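Local atomic coordinates of putative branched-chain amino acid ABC transporter (Rhodospirillum rubrum ATCC 11170, PDB entry 3HUT), a protein that probably binds branched-chain or related amino acids outside the cytoplasmic membrane and delivers them to an ABC transporter for uptake. Residues A[28-33]-A[268-273]; A[245-250]-A[343-348]; A[261-266]-A[273-278]. All blocks are in the same frame, centred on the assembly; numbering follows the deposited sequence.

Contact 1: A[28-33]-A[268-273]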
loop_
_atom_site.group_PDB
_atom_site.type_symbol
_atom_site.label_atom_id
_atom_site.label_comp_id
_atom_site.label_asym_id
_atom_site.label_seq_id
_atom_site.Cartn_x
_atom_site.Cartn_y
_atom_site.Cartn_z
ATOM N N ALA A 28 -9.277 -12.700 -1.908
ATOM C CA ALA A 28 -10.683 -12.431 -2.210
ATOM C C ALA A 28 -11.585 -13.542 -1.691
ATOM O O ALA A 28 -12.605 -13.285 -1.045
ATOM C CB ALA A 28 -10.875 -12.276 -3.715
ATOM N N ARG A 29 -11.199 -14.776 -1.981
ATOM C CA ARG A 29 -11.956 -15.949 -1.566
ATOM C C ARG A 29 -12.170 -15.986 -0.053
ATOM O O ARG A 29 -13.275 -16.243 0.420
ATOM C CB ARG A 29 -11.218 -17.210 -2.035
ATOM C CG ARG A 29 -11.607 -18.510 -1.342
ATOM C CD ARG A 29 -12.973 -19.023 -1.761
ATOM N NE ARG A 29 -13.170 -20.405 -1.322
ATOM C CZ ARG A 29 -14.292 -21.098 -1.491
ATOM N NH1 ARG A 29 -15.334 -20.541 -2.093
ATOM N NH2 ARG A 29 -14.370 -22.352 -1.061
ATOM N N LEU A 30 -11.109 -15.727 0.703
ATOM C CA LEU A 30 -11.196 -15.747 2.161
ATOM C C LEU A 30 -12.197 -14.710 2.675
ATOM O O LEU A 30 -13.063 -15.016 3.492
ATOM C CB LEU A 30 -9.817 -15.475 2.763
ATOM C CG LEU A 30 -9.596 -15.825 4.235
ATOM C CD1 LEU A 30 -9.824 -17.311 4.449
ATOM C CD2 LEU A 30 -8.172 -15.461 4.630
ATOM N N GLN A 31 -12.067 -13.479 2.191
ATOM C CA GLN A 31 -12.947 -12.386 2.596
ATOM C C GLN A 31 -14.406 -12.642 2.197
ATOM O O GLN A 31 -15.324 -12.511 3.015
ATOM C CB GLN A 31 -12.459 -11.084 1.959
ATOM C CG GLN A 31 -13.095 -9.804 2.494
ATOM C CD GLN A 31 -12.678 -9.483 3.923
ATOM O OE1 GLN A 31 -13.277 -9.973 4.886
ATOM N NE2 GLN A 31 -11.636 -8.662 4.065
ATOM N N LEU A 32 -14.617 -13.000 0.934
ATOM C CA LEU A 32 -15.961 -13.255 0.434
ATOM C C LEU A 32 -16.638 -14.373 1.218
ATOM O O LEU A 32 -17.786 -14.238 1.646
ATOM C CB LEU A 32 -15.916 -13.626 -1.052
ATOM C CG LEU A 32 -17.279 -13.772 -1.730
ATOM C CD1 LEU A 32 -17.984 -12.419 -1.748
ATOM C CD2 LEU A 32 -17.098 -14.297 -3.139
ATOM N N ASP A 33 -15.930 -15.479 1.411
ATOM C CA ASP A 33 -16.509 -16.590 2.145
ATOM C C ASP A 33 -16.927 -16.156 3.545
ATOM O O ASP A 33 -18.014 -16.510 4.005
ATOM C CB ASP A 33 -15.527 -17.766 2.208
ATOM C CG ASP A 33 -15.416 -18.503 0.885
ATOM O OD1 ASP A 33 -16.207 -18.208 -0.040
ATOM O OD2 ASP A 33 -14.540 -19.383 0.769
ATOM N N GLU A 268 -2.320 -18.395 5.941
ATOM C CA GLU A 268 -1.253 -19.390 5.939
ATOM C C GLU A 268 -1.824 -20.792 6.069
ATOM O O GLU A 268 -1.368 -21.725 5.408
ATOM C CB GLU A 268 -0.266 -19.117 7.079
ATOM C CG GLU A 268 0.336 -17.723 7.032
ATOM C CD GLU A 268 1.433 -17.514 8.065
ATOM O OE1 GLU A 268 1.231 -17.890 9.240
ATOM O OE2 GLU A 268 2.495 -16.964 7.699
ATOM N N THR A 269 -2.840 -20.931 6.912
ATOM C CA THR A 269 -3.478 -22.221 7.129
ATOM C C THR A 269 -4.135 -22.743 5.856
ATOM O O THR A 269 -3.975 -23.909 5.485
ATOM C CB THR A 269 -4.552 -22.122 8.228
ATOM O OG1 THR A 269 -3.918 -21.885 9.490
ATOM C CG2 THR A 269 -5.372 -23.406 8.304
ATOM N N LEU A 270 -4.870 -21.869 5.185
ATOM C CA LEU A 270 -5.576 -22.245 3.973
ATOM C C LEU A 270 -4.715 -22.342 2.720
ATOM O O LEU A 270 -4.919 -23.236 1.900
ATOM C CB LEU A 270 -6.718 -21.258 3.724
ATOM C CG LEU A 270 -7.558 -21.457 2.464
ATOM C CD1 LEU A 270 -8.160 -22.853 2.455
ATOM C CD2 LEU A 270 -8.653 -20.399 2.420
ATOM N N TYR A 271 -3.750 -21.440 2.578
ATOM C CA TYR A 271 -2.906 -21.415 1.385
ATOM C C TYR A 271 -1.479 -21.929 1.538
ATOM O O TYR A 271 -0.751 -22.060 0.547
ATOM C CB TYR A 271 -2.903 -19.994 0.814
ATOM C CG TYR A 271 -4.298 -19.529 0.465
ATOM C CD1 TYR A 271 -5.044 -20.192 -0.509
ATOM C CD2 TYR A 271 -4.894 -18.461 1.137
ATOM C CE1 TYR A 271 -6.347 -19.811 -0.805
ATOM C CE2 TYR A 271 -6.205 -18.071 0.846
ATOM C CZ TYR A 271 -6.923 -18.753 -0.127
ATOM O OH TYR A 271 -8.216 -18.390 -0.420
ATOM N N GLY A 272 -1.079 -22.221 2.770
ATOM C CA GLY A 272 0.257 -22.738 3.008
ATOM C C GLY A 272 1.407 -21.807 2.670
ATOM O O GLY A 272 2.516 -22.263 2.385
ATOM N N ALA A 273 1.159 -20.502 2.700
ATOM C CA ALA A 273 2.206 -19.531 2.406
ATOM C C ALA A 273 1.929 -18.227 3.143
ATOM O O ALA A 273 0.785 -17.937 3.484
ATOM C CB ALA A 273 2.282 -19.279 0.901
#

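Contact 2: A[245-250]-A[343-348]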
loop_
_atom_site.group_PDB
_atom_site.type_symbol
_atom_site.label_atom_id
_atom_site.label_comp_id
_atom_site.label_asym_id
_atom_site.label_seq_id
_atom_site.Cartn_x
_atom_site.Cartn_y
_atom_site.Cartn_z
ATOM N N VAL A 245 17.001 0.287 13.127
ATOM C CA VAL A 245 16.364 1.041 12.049
ATOM C C VAL A 245 14.853 1.086 12.287
ATOM O O VAL A 245 14.241 0.089 12.681
ATOM C CB VAL A 245 16.652 0.410 10.658
ATOM C CG1 VAL A 245 15.867 1.143 9.571
ATOM C CG2 VAL A 245 18.143 0.497 10.348
ATOM N N ARG A 246 14.260 2.252 12.068
ATOM C CA ARG A 246 12.827 2.421 12.258
ATOM C C ARG A 246 12.121 2.666 10.938
ATOM O O ARG A 246 12.681 3.270 10.027
ATOM C CB ARG A 246 12.556 3.584 13.209
ATOM C CG ARG A 246 12.812 3.234 14.662
ATOM C CD ARG A 246 12.863 4.469 15.531
ATOM N NE ARG A 246 13.066 4.112 16.930
ATOM C CZ ARG A 246 13.286 4.988 17.902
ATOM N NH1 ARG A 246 13.337 6.287 17.632
ATOM N NH2 ARG A 246 13.458 4.560 19.148
ATOM N N LEU A 247 10.886 2.183 10.841
ATOM C CA LEU A 247 10.091 2.365 9.638
ATOM C C LEU A 247 8.625 2.129 9.965
ATOM O O LEU A 247 8.295 1.477 10.959
ATOM C CB LEU A 247 10.534 1.391 8.531
ATOM C CG LEU A 247 10.392 -0.131 8.709
ATOM C CD1 LEU A 247 8.940 -0.526 8.934
ATOM C CD2 LEU A 247 10.906 -0.828 7.455
ATOM N N ALA A 248 7.749 2.666 9.128
ATOM C CA ALA A 248 6.319 2.479 9.306
ATOM C C ALA A 248 5.787 1.781 8.059
ATOM O O ALA A 248 6.292 1.998 6.962
ATOM C CB ALA A 248 5.622 3.831 9.492
ATOM N N THR A 249 4.779 0.938 8.232
ATOM C CA THR A 249 4.187 0.234 7.106
ATOM C C THR A 249 2.713 -0.036 7.382
ATOM O O THR A 249 2.274 -0.011 8.530
ATOM C CB THR A 249 4.915 -1.101 6.832
ATOM O OG1 THR A 249 4.461 -1.637 5.583
ATOM C CG2 THR A 249 4.630 -2.108 7.939
ATOM N N ALA A 250 1.950 -0.281 6.321
ATOM C CA ALA A 250 0.521 -0.543 6.444
ATOM C C ALA A 250 0.267 -1.951 6.978
ATOM O O ALA A 250 -0.296 -2.122 8.053
ATOM C CB ALA A 250 -0.155 -0.358 5.089
ATOM N N GLY A 343 17.170 -9.097 15.285
ATOM C CA GLY A 343 16.878 -9.859 14.082
ATOM C C GLY A 343 15.471 -9.927 13.524
ATOM O O GLY A 343 15.190 -10.794 12.700
ATOM N N ASP A 344 14.580 -9.043 13.959
ATOM C CA ASP A 344 13.227 -9.048 13.417
ATOM C C ASP A 344 12.572 -7.701 13.648
ATOM O O ASP A 344 13.024 -6.914 14.484
ATOM C CB ASP A 344 12.378 -10.150 14.058
ATOM C CG ASP A 344 11.234 -10.612 13.159
ATOM O OD1 ASP A 344 10.911 -9.922 12.162
ATOM O OD2 ASP A 344 10.651 -11.672 13.453
ATOM N N PHE A 345 11.515 -7.431 12.892
ATOM C CA PHE A 345 10.784 -6.180 13.025
ATOM C C PHE A 345 9.888 -6.270 14.258
ATOM O O PHE A 345 9.171 -7.255 14.446
ATOM C CB PHE A 345 9.942 -5.939 11.771
ATOM C CG PHE A 345 10.754 -5.820 10.514
ATOM C CD1 PHE A 345 11.414 -4.633 10.205
ATOM C CD2 PHE A 345 10.874 -6.900 9.647
ATOM C CE1 PHE A 345 12.182 -4.524 9.053
ATOM C CE2 PHE A 345 11.641 -6.802 8.489
ATOM C CZ PHE A 345 12.296 -5.608 8.192
ATOM N N ARG A 346 9.934 -5.239 15.093
ATOM C CA ARG A 346 9.145 -5.206 16.317
ATOM C C ARG A 346 8.135 -4.066 16.305
ATOM O O ARG A 346 8.448 -2.954 15.890
ATOM C CB ARG A 346 10.069 -5.043 17.532
ATOM C CG ARG A 346 11.085 -6.171 17.713
ATOM C CD ARG A 346 10.376 -7.510 17.894
ATOM N NE ARG A 346 11.272 -8.597 18.290
ATOM C CZ ARG A 346 12.274 -9.052 17.548
ATOM N NH1 ARG A 346 12.512 -8.510 16.367
ATOM N NH2 ARG A 346 13.032 -10.053 17.981
ATOM N N VAL A 347 6.917 -4.344 16.745
ATOM C CA VAL A 347 5.904 -3.301 16.805
ATOM C C VAL A 347 6.261 -2.419 18.002
ATOM O O VAL A 347 6.326 -2.894 19.137
ATOM C CB VAL A 347 4.493 -3.895 16.991
ATOM C CG1 VAL A 347 3.463 -2.774 17.069
ATOM C CG2 VAL A 347 4.167 -4.820 15.826
ATOM N N ILE A 348 6.516 -1.141 17.741
ATOM C CA ILE A 348 6.882 -0.196 18.792
ATOM C C ILE A 348 5.736 0.068 19.767
ATOM O O ILE A 348 5.972 -0.015 20.995
ATOM C CB ILE A 348 7.349 1.146 18.186
ATOM C CG1 ILE A 348 8.638 0.931 17.390
ATOM C CG2 ILE A 348 7.570 2.174 19.285
ATOM C CD1 ILE A 348 9.134 2.165 16.677
#

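Contact 3: A[261-266]-A[273-278]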
loop_
_atom_site.group_PDB
_atom_site.type_symbol
_atom_site.label_atom_id
_atom_site.label_comp_id
_atom_site.label_asym_id
_atom_site.label_seq_id
_atom_site.Cartn_x
_atom_site.Cartn_y
_atom_site.Cartn_z
ATOM N N VAL A 261 -3.343 -10.655 12.698
ATOM C CA VAL A 261 -2.906 -12.054 12.781
ATOM C C VAL A 261 -3.990 -13.055 12.412
ATOM O O VAL A 261 -3.685 -14.144 11.933
ATOM C CB VAL A 261 -2.364 -12.416 14.190
ATOM C CG1 VAL A 261 -1.893 -13.869 14.220
ATOM C CG2 VAL A 261 -1.245 -11.469 14.578
ATOM N N GLU A 262 -5.251 -12.695 12.634
ATOM C CA GLU A 262 -6.347 -13.593 12.291
ATOM C C GLU A 262 -6.341 -13.819 10.784
ATOM O O GLU A 262 -6.611 -14.923 10.307
ATOM C CB GLU A 262 -7.684 -13.002 12.729
ATOM C CG GLU A 262 -8.859 -13.942 12.531
ATOM C CD GLU A 262 -8.695 -15.250 13.290
ATOM O OE1 GLU A 262 -7.711 -15.383 14.054
ATOM O OE2 GLU A 262 -9.552 -16.146 13.129
ATOM N N PHE A 263 -6.045 -12.762 10.033
ATOM C CA PHE A 263 -5.967 -12.863 8.585
ATOM C C PHE A 263 -4.708 -13.648 8.233
ATOM O O PHE A 263 -4.738 -14.562 7.409
ATOM C CB PHE A 263 -5.876 -11.475 7.948
ATOM C CG PHE A 263 -5.330 -11.489 6.544
ATOM C CD1 PHE A 263 -6.050 -12.075 5.506
ATOM C CD2 PHE A 263 -4.088 -10.918 6.260
ATOM C CE1 PHE A 263 -5.546 -12.094 4.203
ATOM C CE2 PHE A 263 -3.574 -10.933 4.962
ATOM C CZ PHE A 263 -4.304 -11.521 3.933
ATOM N N VAL A 264 -3.596 -13.272 8.857
ATOM C CA VAL A 264 -2.324 -13.936 8.604
ATOM C C VAL A 264 -2.445 -15.433 8.873
ATOM O O VAL A 264 -2.011 -16.252 8.060
ATOM C CB VAL A 264 -1.198 -13.333 9.476
ATOM C CG1 VAL A 264 0.109 -14.092 9.257
ATOM C CG2 VAL A 264 -1.008 -11.867 9.127
ATOM N N SER A 265 -3.048 -15.780 10.009
ATOM C CA SER A 265 -3.246 -17.177 10.402
ATOM C C SER A 265 -4.167 -17.921 9.436
ATOM O O SER A 265 -3.837 -19.012 8.959
ATOM C CB SER A 265 -3.830 -17.243 11.819
ATOM O OG SER A 265 -4.115 -18.578 12.202
ATOM N N ALA A 266 -5.324 -17.331 9.152
ATOM C CA ALA A 266 -6.287 -17.939 8.241
ATOM C C ALA A 266 -5.675 -18.179 6.868
ATOM O O ALA A 266 -5.879 -19.235 6.261
ATOM C CB ALA A 266 -7.514 -17.047 8.099
ATOM N N ALA A 273 1.159 -20.502 2.700
ATOM C CA ALA A 273 2.206 -19.531 2.406
ATOM C C ALA A 273 1.929 -18.227 3.143
ATOM O O ALA A 273 0.785 -17.937 3.484
ATOM C CB ALA A 273 2.282 -19.279 0.901
ATOM N N ILE A 274 2.979 -17.449 3.394
ATOM C CA ILE A 274 2.826 -16.176 4.088
ATOM C C ILE A 274 2.182 -15.169 3.147
ATOM O O ILE A 274 2.583 -15.052 1.991
ATOM C CB ILE A 274 4.195 -15.619 4.576
ATOM C CG1 ILE A 274 5.194 -15.527 3.412
ATOM C CG2 ILE A 274 4.762 -16.517 5.657
ATOM C CD1 ILE A 274 5.122 -14.236 2.599
ATOM N N PRO A 275 1.158 -14.439 3.622
ATOM C CA PRO A 275 0.523 -13.460 2.736
ATOM C C PRO A 275 1.468 -12.299 2.488
ATOM O O PRO A 275 2.213 -11.899 3.384
ATOM C CB PRO A 275 -0.714 -13.031 3.520
ATOM C CG PRO A 275 -0.252 -13.130 4.950
ATOM C CD PRO A 275 0.526 -14.441 4.955
ATOM N N THR A 276 1.439 -11.765 1.275
ATOM C CA THR A 276 2.283 -10.633 0.922
ATOM C C THR A 276 1.477 -9.356 1.130
ATOM O O THR A 276 0.286 -9.409 1.449
ATOM C CB THR A 276 2.702 -10.689 -0.554
ATOM O OG1 THR A 276 1.532 -10.609 -1.374
ATOM C CG2 THR A 276 3.441 -11.998 -0.858
ATOM N N LEU A 277 2.120 -8.209 0.936
ATOM C CA LEU A 277 1.436 -6.933 1.092
ATOM C C LEU A 277 0.347 -6.802 0.027
ATOM O O LEU A 277 -0.692 -6.192 0.263
ATOM C CB LEU A 277 2.440 -5.778 0.992
ATOM C CG LEU A 277 2.998 -5.333 -0.360
ATOM C CD1 LEU A 277 2.043 -4.337 -1.016
ATOM C CD2 LEU A 277 4.351 -4.668 -0.144
ATOM N N PHE A 278 0.578 -7.388 -1.143
ATOM C CA PHE A 278 -0.408 -7.332 -2.215
ATOM C C PHE A 278 -1.627 -8.168 -1.833
ATOM O O PHE A 278 -2.773 -7.766 -2.056
ATOM C CB PHE A 278 0.228 -7.827 -3.516
ATOM C CG PHE A 278 1.378 -6.978 -3.967
ATOM C CD1 PHE A 278 1.150 -5.758 -4.595
ATOM C CD2 PHE A 278 2.688 -7.359 -3.700
ATOM C CE1 PHE A 278 2.212 -4.925 -4.945
ATOM C CE2 PHE A 278 3.758 -6.533 -4.045
ATOM C CZ PHE A 278 3.519 -5.314 -4.668
#

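Contact 1: A[28-33]-A[268-273]
The phenolic OH of Tyr271 rests against the side-chain stem of Arg29, 3.5 Å from its CG and 3.6 Å from its CB, and also makes a weak hydrogen bond to the carbonyl oxygen of Glu26, one turn back along helix 18-37. The tyrosine thus reaches from the last turn of helix 258-271 to the neighbouring helix with its oxygen end. Its chi1 of -59° leaves CG beside the backbone N and points the ring at helix 18-37. The arginine chain bends at chi2 (73°), which takes the guanidinium past the hydroxyl, its plane 58° from that of the ring. Behind the ring, Leu270 CG sits 3.7 Å above its centre and covers one face. The same leucine makes the second contact, a purely apolar one: its CD2 lies 3.9 Å from Leu30 CD1, the two chains running antiparallel alongside one another. Leucine suits position 30, which also packs on Tyr283 of helix 277-296. Both helices belong to the lobe built on the five-stranded parallel sheet. Amphipathic residues suit this surface seam: tyrosine and arginine offer carbon to the interface yet keep polar ends, so the helices adhere mainly through apolar contact and one weak polar bond.

Contact 2: A[245-250]-A[343-348]
Arg246 and Phe345 are the nearest CA pair, 8.9 Å apart, because strands 246-249 and 344-347 do not pair with each other but each pairs antiparallel with strand 331-341. This is the antiparallel end of the mixed sheet in the second lobe of a periplasmic binding protein fold, and strands 331-341 and 344-347 form a tight hairpin there. Side chains alone span the gap. Leu247 sends CD2 to within 4.2 Å of Phe345 CE1; its CG is set between the backbone N and the carbonyl carbon (chi1 64°), an uncommon choice for leucine. The ring of Phe345 meets this methyl obliquely and also meets Tyr230 edge-to-face, with Val340 and Ile235 packed against it. A buried leucine suits a strand that faces such an apolar cluster. At the other end Ile348, the last modelled residue, lays its CD1 4.3 Å from CG of Arg246. The arginine chain runs on nearly extended: its CG methylene makes the closest approach to Ile348, while NH1 finds its polar partner in Tyr224 OH. Trp133 of helix 126-136 touches both Arg246 and Ile348. Just after the hairpin turn, Phe345 N donates to Asp344 OD1 over 2.7 Å, with a bent N-H...O angle of 137°, meeting the oxygen on its anti side, 29° out of the carboxylate plane.

Contact 3: A[261-266]-A[273-278]
Apolar contacts between Pro275 and two neighbours on helix 258-271, Phe263 and Val264, make up this junction. Phe263 brings one corner of its ring to the proline: CE2 lies 3.8 Å from Pro275 CB and 4.0 Å from its CG, while CZ is 3.9 Å from the same CB. The phenylalanine reaches there because its CG is anti to the backbone N (chi1 160°), which swings the ring off the helix toward the loop. Val264 presents both backbone and branch, its CA 4.3 Å from Pro275 CG and its CG1 4.3 Å from Pro275 CD. Aromatic contacts follow: the Phe263 ring stacks with that of Tyr283 and meets that of Tyr267. Helices 258-271 and 277-296 are consecutive, and the first packs on helix 18-37 (Ala266 on Arg34) in the lobe of the five-stranded parallel sheet. A side-chain hydrogen bond, outside the contact proper, comes one residue beyond the proline, where the N-cap Thr276 joins OG1 to Ala279 N, its short hydroxyl reaching a first-turn amide. Proline suits its place, being compact, apolar and limited in phi (-70°). The tight link is therefore fixed twice, by a buried proline pressed against the first helix and by a hydroxyl cap starting the second.

Overall arrangement
Contacts 1 and 3 adjoin, their centres 8 Å apart: both use helix 258-271, they share Ala273, and Leu30 of contact 1 packs on Phe263 and Ala266 of contact 3. One side of that helix thus meets helix 18-37 while the loop after it turns back toward helix 277-296. Contact 2 lies in the other lobe, about 25 Å from contact 1 and 17 Å from contact 3 between centres, and touches neither. Strand 246-249 directly precedes helix 258-271, so the chain passes from one lobe to the other between them, consistent with the hinge crossings of this family, whose ligands bind in the cleft between the lobes.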